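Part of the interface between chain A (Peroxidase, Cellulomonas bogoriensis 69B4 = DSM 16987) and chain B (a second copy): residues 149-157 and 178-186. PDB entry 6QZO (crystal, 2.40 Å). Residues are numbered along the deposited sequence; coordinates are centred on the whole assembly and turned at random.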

ATOM      1  N   ALA A 149      11.524   0.182  -2.154  1.00 15.41           N
ATOM      2  CA  ALA A 149      11.712  -1.223  -2.585  1.00 15.92           C
ATOM      3  C   ALA A 149      10.665  -1.629  -3.624  1.00 16.19           C
ATOM      4  O   ALA A 149       9.616  -0.969  -3.733  1.00 16.76           O
ATOM      5  CB  ALA A 149      11.682  -2.146  -1.394  1.00 15.92           C
ATOM      6  N   ASP A 150      10.956  -2.700  -4.354  1.00 16.70           N
ATOM      7  CA  ASP A 150      10.060  -3.292  -5.378  1.00 17.04           C
ATOM      8  C   ASP A 150       9.141  -4.333  -4.737  1.00 17.36           C
ATOM      9  O   ASP A 150       8.477  -5.052  -5.504  1.00 18.14           O
ATOM     10  CB  ASP A 150      10.876  -3.918  -6.514  1.00 17.39           C
ATOM     11  CG  ASP A 150      11.242  -2.943  -7.603  1.00 17.32           C
ATOM     12  OD1 ASP A 150      10.479  -1.960  -7.785  1.00 16.84           O
ATOM     13  OD2 ASP A 150      12.279  -3.172  -8.259  1.00 17.92           O
ATOM     14  N   ASP A 151       9.108  -4.417  -3.405  1.00 17.39           N
ATOM     15  CA  ASP A 151       8.270  -5.394  -2.659  1.00 17.72           C
ATOM     16  C   ASP A 151       7.814  -4.797  -1.327  1.00 17.66           C
ATOM     17  O   ASP A 151       8.649  -4.275  -0.601  1.00 17.93           O
ATOM     18  CB  ASP A 151       9.020  -6.701  -2.416  1.00 18.15           C
ATOM     19  CG  ASP A 151       8.107  -7.773  -1.846  1.00 18.46           C
ATOM     20  OD1 ASP A 151       7.930  -7.799  -0.611  1.00 18.36           O
ATOM     21  OD2 ASP A 151       7.517  -8.532  -2.659  1.00 18.81           O
ATOM     22  N   ARG A 152       6.525  -4.939  -1.009  1.00 18.37           N
ATOM     23  CA  ARG A 152       5.842  -4.271   0.124  1.00 18.31           C
ATOM     24  C   ARG A 152       6.160  -4.988   1.442  1.00 18.05           C
ATOM     25  O   ARG A 152       6.170  -4.317   2.491  1.00 18.17           O
ATOM     26  CB  ARG A 152       4.348  -4.192  -0.147  1.00 19.19           C
ATOM     27  CG  ARG A 152       3.630  -3.233   0.771  1.00 20.01           C
ATOM     28  CD  ARG A 152       4.045  -1.781   0.706  1.00 20.03           C
ATOM     29  NE  ARG A 152       3.207  -1.185   1.721  1.00 20.77           N
ATOM     30  CZ  ARG A 152       3.416  -1.190   3.050  1.00 21.00           C
ATOM     31  NH1 ARG A 152       4.474  -1.775   3.597  1.00 21.28           N
ATOM     32  NH2 ARG A 152       2.511  -0.634   3.833  1.00 21.05           N
ATOM     33  N   THR A 153       6.396  -6.290   1.412  1.00 17.68           N
ATOM     34  CA  THR A 153       6.781  -7.070   2.618  1.00 17.48           C
ATOM     35  C   THR A 153       8.208  -6.684   3.015  1.00 17.53           C
ATOM     36  O   THR A 153       8.434  -6.447   4.205  1.00 17.50           O
ATOM     37  CB  THR A 153       6.620  -8.577   2.387  1.00 17.51           C
ATOM     38  OG1 THR A 153       5.248  -8.793   2.084  1.00 17.37           O
ATOM     39  CG2 THR A 153       7.028  -9.402   3.584  1.00 17.62           C
ATOM     40  N   THR A 154       9.125  -6.624   2.046  1.00 17.88           N
ATOM     41  CA  THR A 154      10.522  -6.141   2.232  1.00 18.07           C
ATOM     42  C   THR A 154      10.497  -4.751   2.873  1.00 17.87           C
ATOM     43  O   THR A 154      11.282  -4.501   3.815  1.00 18.44           O
ATOM     44  CB  THR A 154      11.282  -6.098   0.901  1.00 18.10           C
ATOM     45  OG1 THR A 154      11.249  -7.392   0.284  1.00 18.62           O
ATOM     46  CG2 THR A 154      12.719  -5.662   1.079  1.00 18.29           C
ATOM     47  N   LEU A 155       9.616  -3.883   2.378  1.00 17.75           N
ATOM     48  CA  LEU A 155       9.509  -2.472   2.830  1.00 17.65           C
ATOM     49  C   LEU A 155       8.961  -2.441   4.260  1.00 17.53           C
ATOM     50  O   LEU A 155       9.537  -1.722   5.116  1.00 17.57           O
ATOM     51  CB  LEU A 155       8.603  -1.728   1.847  1.00 17.58           C
ATOM     52  CG  LEU A 155       8.523  -0.219   2.043  1.00 17.55           C
ATOM     53  CD1 LEU A 155       9.865   0.376   1.825  1.00 17.32           C
ATOM     54  CD2 LEU A 155       7.524   0.409   1.080  1.00 17.62           C
ATOM     55  N   ALA A 156       7.880  -3.193   4.503  1.00 17.28           N
ATOM     56  CA  ALA A 156       7.231  -3.298   5.827  1.00 17.05           C
ATOM     57  C   ALA A 156       8.274  -3.762   6.842  1.00 17.08           C
ATOM     58  O   ALA A 156       8.348  -3.192   7.943  1.00 17.14           O
ATOM     59  CB  ALA A 156       6.070  -4.248   5.772  1.00 17.34           C
ATOM     60  N   HIS A 157       9.064  -4.770   6.486  1.00 17.04           N
ATOM     61  CA  HIS A 157      10.108  -5.324   7.384  1.00 17.07           C
ATOM     62  C   HIS A 157      11.163  -4.260   7.679  1.00 17.08           C
ATOM     63  O   HIS A 157      11.419  -4.013   8.868  1.00 17.15           O
ATOM     64  CB  HIS A 157      10.782  -6.551   6.797  1.00 17.36           C
ATOM     65  CG  HIS A 157      11.725  -7.156   7.773  1.00 17.43           C
ATOM     66  ND1 HIS A 157      11.308  -7.553   9.018  1.00 17.71           N
ATOM     67  CD2 HIS A 157      13.043  -7.397   7.713  1.00 17.47           C
ATOM     68  CE1 HIS A 157      12.342  -8.039   9.678  1.00 17.96           C
ATOM     69  NE2 HIS A 157      13.416  -7.950   8.899  1.00 17.90           N
TER
ATOM     70  N   GLY B 178      -4.339  -4.514   1.692  1.00 22.56           N
ATOM     71  CA  GLY B 178      -3.354  -5.536   2.081  1.00 21.78           C
ATOM     72  C   GLY B 178      -2.469  -5.920   0.920  1.00 21.05           C
ATOM     73  O   GLY B 178      -2.762  -5.487  -0.213  1.00 20.17           O
ATOM     74  N   PHE B 179      -1.462  -6.743   1.204  1.00 20.43           N
ATOM     75  CA  PHE B 179      -0.374  -7.089   0.263  1.00 20.42           C
ATOM     76  C   PHE B 179       0.238  -8.444   0.608  1.00 21.00           C
ATOM     77  O   PHE B 179       0.173  -8.908   1.773  1.00 20.87           O
ATOM     78  CB  PHE B 179       0.714  -6.017   0.274  1.00 19.88           C
ATOM     79  CG  PHE B 179       1.339  -5.744   1.619  1.00 19.49           C
ATOM     80  CD1 PHE B 179       2.414  -6.492   2.065  1.00 19.73           C
ATOM     81  CD2 PHE B 179       0.871  -4.724   2.426  1.00 18.87           C
ATOM     82  CE1 PHE B 179       3.004  -6.238   3.292  1.00 19.42           C
ATOM     83  CE2 PHE B 179       1.466  -4.466   3.653  1.00 19.07           C
ATOM     84  CZ  PHE B 179       2.531  -5.224   4.083  1.00 19.08           C
ATOM     85  N   ARG B 180       0.783  -9.070  -0.432  1.00 21.93           N
ATOM     86  CA  ARG B 180       1.764 -10.180  -0.348  1.00 23.17           C
ATOM     87  C   ARG B 180       2.999  -9.692  -1.111  1.00 24.05           C
ATOM     88  O   ARG B 180       3.075  -8.473  -1.390  1.00 23.98           O
ATOM     89  CB  ARG B 180       1.208 -11.456  -0.982  1.00 23.53           C
ATOM     90  CG  ARG B 180      -0.177 -11.850  -0.494  1.00 23.95           C
ATOM     91  CD  ARG B 180      -0.697 -13.081  -1.210  1.00 24.27           C
ATOM     92  NE  ARG B 180      -1.864 -13.609  -0.518  1.00 24.13           N
ATOM     93  CZ  ARG B 180      -2.178 -14.896  -0.396  1.00 24.42           C
ATOM     94  NH1 ARG B 180      -1.412 -15.848  -0.913  1.00 24.86           N
ATOM     95  NH2 ARG B 180      -3.273 -15.226   0.266  1.00 24.13           N
ATOM     96  N   ARG B 181       3.877 -10.604  -1.532  1.00 24.11           N
ATOM     97  CA  ARG B 181       5.052 -10.231  -2.350  1.00 25.04           C
ATOM     98  C   ARG B 181       4.561  -9.787  -3.736  1.00 25.40           C
ATOM     99  O   ARG B 181       3.386 -10.056  -4.078  1.00 25.61           O
ATOM    100  CB  ARG B 181       6.091 -11.348  -2.280  1.00 26.06           C
ATOM    101  CG  ARG B 181       6.689 -11.463  -0.879  1.00 26.92           C
ATOM    102  CD  ARG B 181       8.166 -11.735  -0.898  1.00 28.56           C
ATOM    103  NE  ARG B 181       8.775 -11.896   0.411  1.00 29.45           N
ATOM    104  CZ  ARG B 181       9.603 -11.033   1.012  1.00 30.39           C
ATOM    105  NH1 ARG B 181      10.124 -11.348   2.192  1.00 30.06           N
ATOM    106  NH2 ARG B 181       9.910  -9.868   0.452  1.00 31.41           N
ATOM    107  N   SER B 182       5.394  -9.033  -4.453  1.00 25.21           N
ATOM    108  CA  SER B 182       5.087  -8.482  -5.791  1.00 25.11           C
ATOM    109  C   SER B 182       5.092  -9.610  -6.824  1.00 25.45           C
ATOM    110  O   SER B 182       5.640 -10.684  -6.590  1.00 25.40           O
ATOM    111  CB  SER B 182       6.058  -7.387  -6.134  1.00 25.08           C
ATOM    112  OG  SER B 182       5.830  -6.278  -5.290  1.00 24.56           O
ATOM    113  N   PRO B 183       4.475  -9.414  -8.007  1.00 25.79           N
ATOM    114  CA  PRO B 183       4.590 -10.408  -9.074  1.00 26.73           C
ATOM    115  C   PRO B 183       6.059 -10.649  -9.450  1.00 27.83           C
ATOM    116  O   PRO B 183       6.815  -9.701  -9.518  1.00 27.24           O
ATOM    117  CB  PRO B 183       3.803  -9.776 -10.220  1.00 26.70           C
ATOM    118  CG  PRO B 183       3.816  -8.296  -9.911  1.00 26.23           C
ATOM    119  CD  PRO B 183       3.680  -8.237  -8.408  1.00 25.67           C
ATOM    120  N   GLY B 184       6.400 -11.915  -9.701  1.00 28.80           N
ATOM    121  CA  GLY B 184       7.751 -12.382 -10.048  1.00 29.72           C
ATOM    122  C   GLY B 184       8.624 -12.501  -8.811  1.00 30.59           C
ATOM    123  O   GLY B 184       9.835 -12.788  -8.958  1.00 31.24           O
ATOM    124  N   ILE B 185       8.053 -12.280  -7.631  1.00 31.00           N
ATOM    125  CA  ILE B 185       8.775 -12.393  -6.328  1.00 32.67           C
ATOM    126  C   ILE B 185       8.095 -13.484  -5.502  1.00 34.44           C
ATOM    127  O   ILE B 185       6.963 -13.279  -5.049  1.00 34.35           O
ATOM    128  CB  ILE B 185       8.856 -11.055  -5.566  1.00 31.61           C
ATOM    129  CG1 ILE B 185       9.493  -9.952  -6.421  1.00 31.57           C
ATOM    130  CG2 ILE B 185       9.609 -11.266  -4.256  1.00 31.48           C
ATOM    131  CD1 ILE B 185       9.694  -8.645  -5.676  1.00 30.99           C
ATOM    132  N   SER B 186       8.801 -14.601  -5.346  1.00 38.38           N
ATOM    133  CA  SER B 186       8.417 -15.790  -4.554  1.00 41.34           C
ATOM    134  C   SER B 186       9.110 -15.706  -3.191  1.00 43.97           C
ATOM    135  O   SER B 186      10.249 -15.142  -3.120  1.00 46.76           O
ATOM    136  CB  SER B 186       8.780 -17.065  -5.291  1.00 42.25           C
ATOM    137  OG  SER B 186       8.896 -18.161  -4.395  1.00 43.85           O
TER

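The start of a helix in chain A packs against the end of a strand and the loop that follows it in chain B in a contact with two parts, a polar cluster centred on the buried carboxylate of Asp A151 and an aromatic patch built on Phe B179.

Asp A151 occupies the N-cap position, and its short side chain serves both chains at once. Within chain A, Asp A151 OD1 accepts from Thr A154 N at 3.1 Å and, weakly, from Thr A153 N at 3.0 Å, satisfying amides that the first helical turn leaves without backbone acceptors. Across the interface, Asp A151 OD2 accepts from Ser B182 N at 2.8 Å and 155°. Asp A151 OD1 also forms a salt bridge with Arg B181 NH2 at 3.1 Å, whose hydrogen bond is weak, at 120°. The buried carboxylate is compensated by a guanidinium and three backbone N-H groups.

Arg B181 leaves its backbone sideways, but its length brings the guanidinium to the helix, where Arg B181 NH2 also makes a weak hydrogen bond to Thr A154 OG1 at 2.8 Å. Thr A153 CG2 lies over one face of the same group. Not every polar atom is satisfied: Arg B181 NH1 and Thr A153 OG1 are buried without a partner. Ser B182 binds twice, adding to its amide bond a hydrogen bond from Ser B182 OG to Asp A150 O at 2.9 Å.

Phe B179 offers a broad apolar face to Arg A152. The aliphatic Arg A152 CG sits 3.5 Å from the centroid of the Phe B179 ring, nearly on its normal, and the guanidinium lies flat on the ring, with planes at 27°. One arginine thus supplies both a CH-pi contact and a cation stack. Ala A156, one helical turn on, brings Ala A156 CB within 4.0 Å of Phe B179 CZ, its small methyl extending the apolar patch.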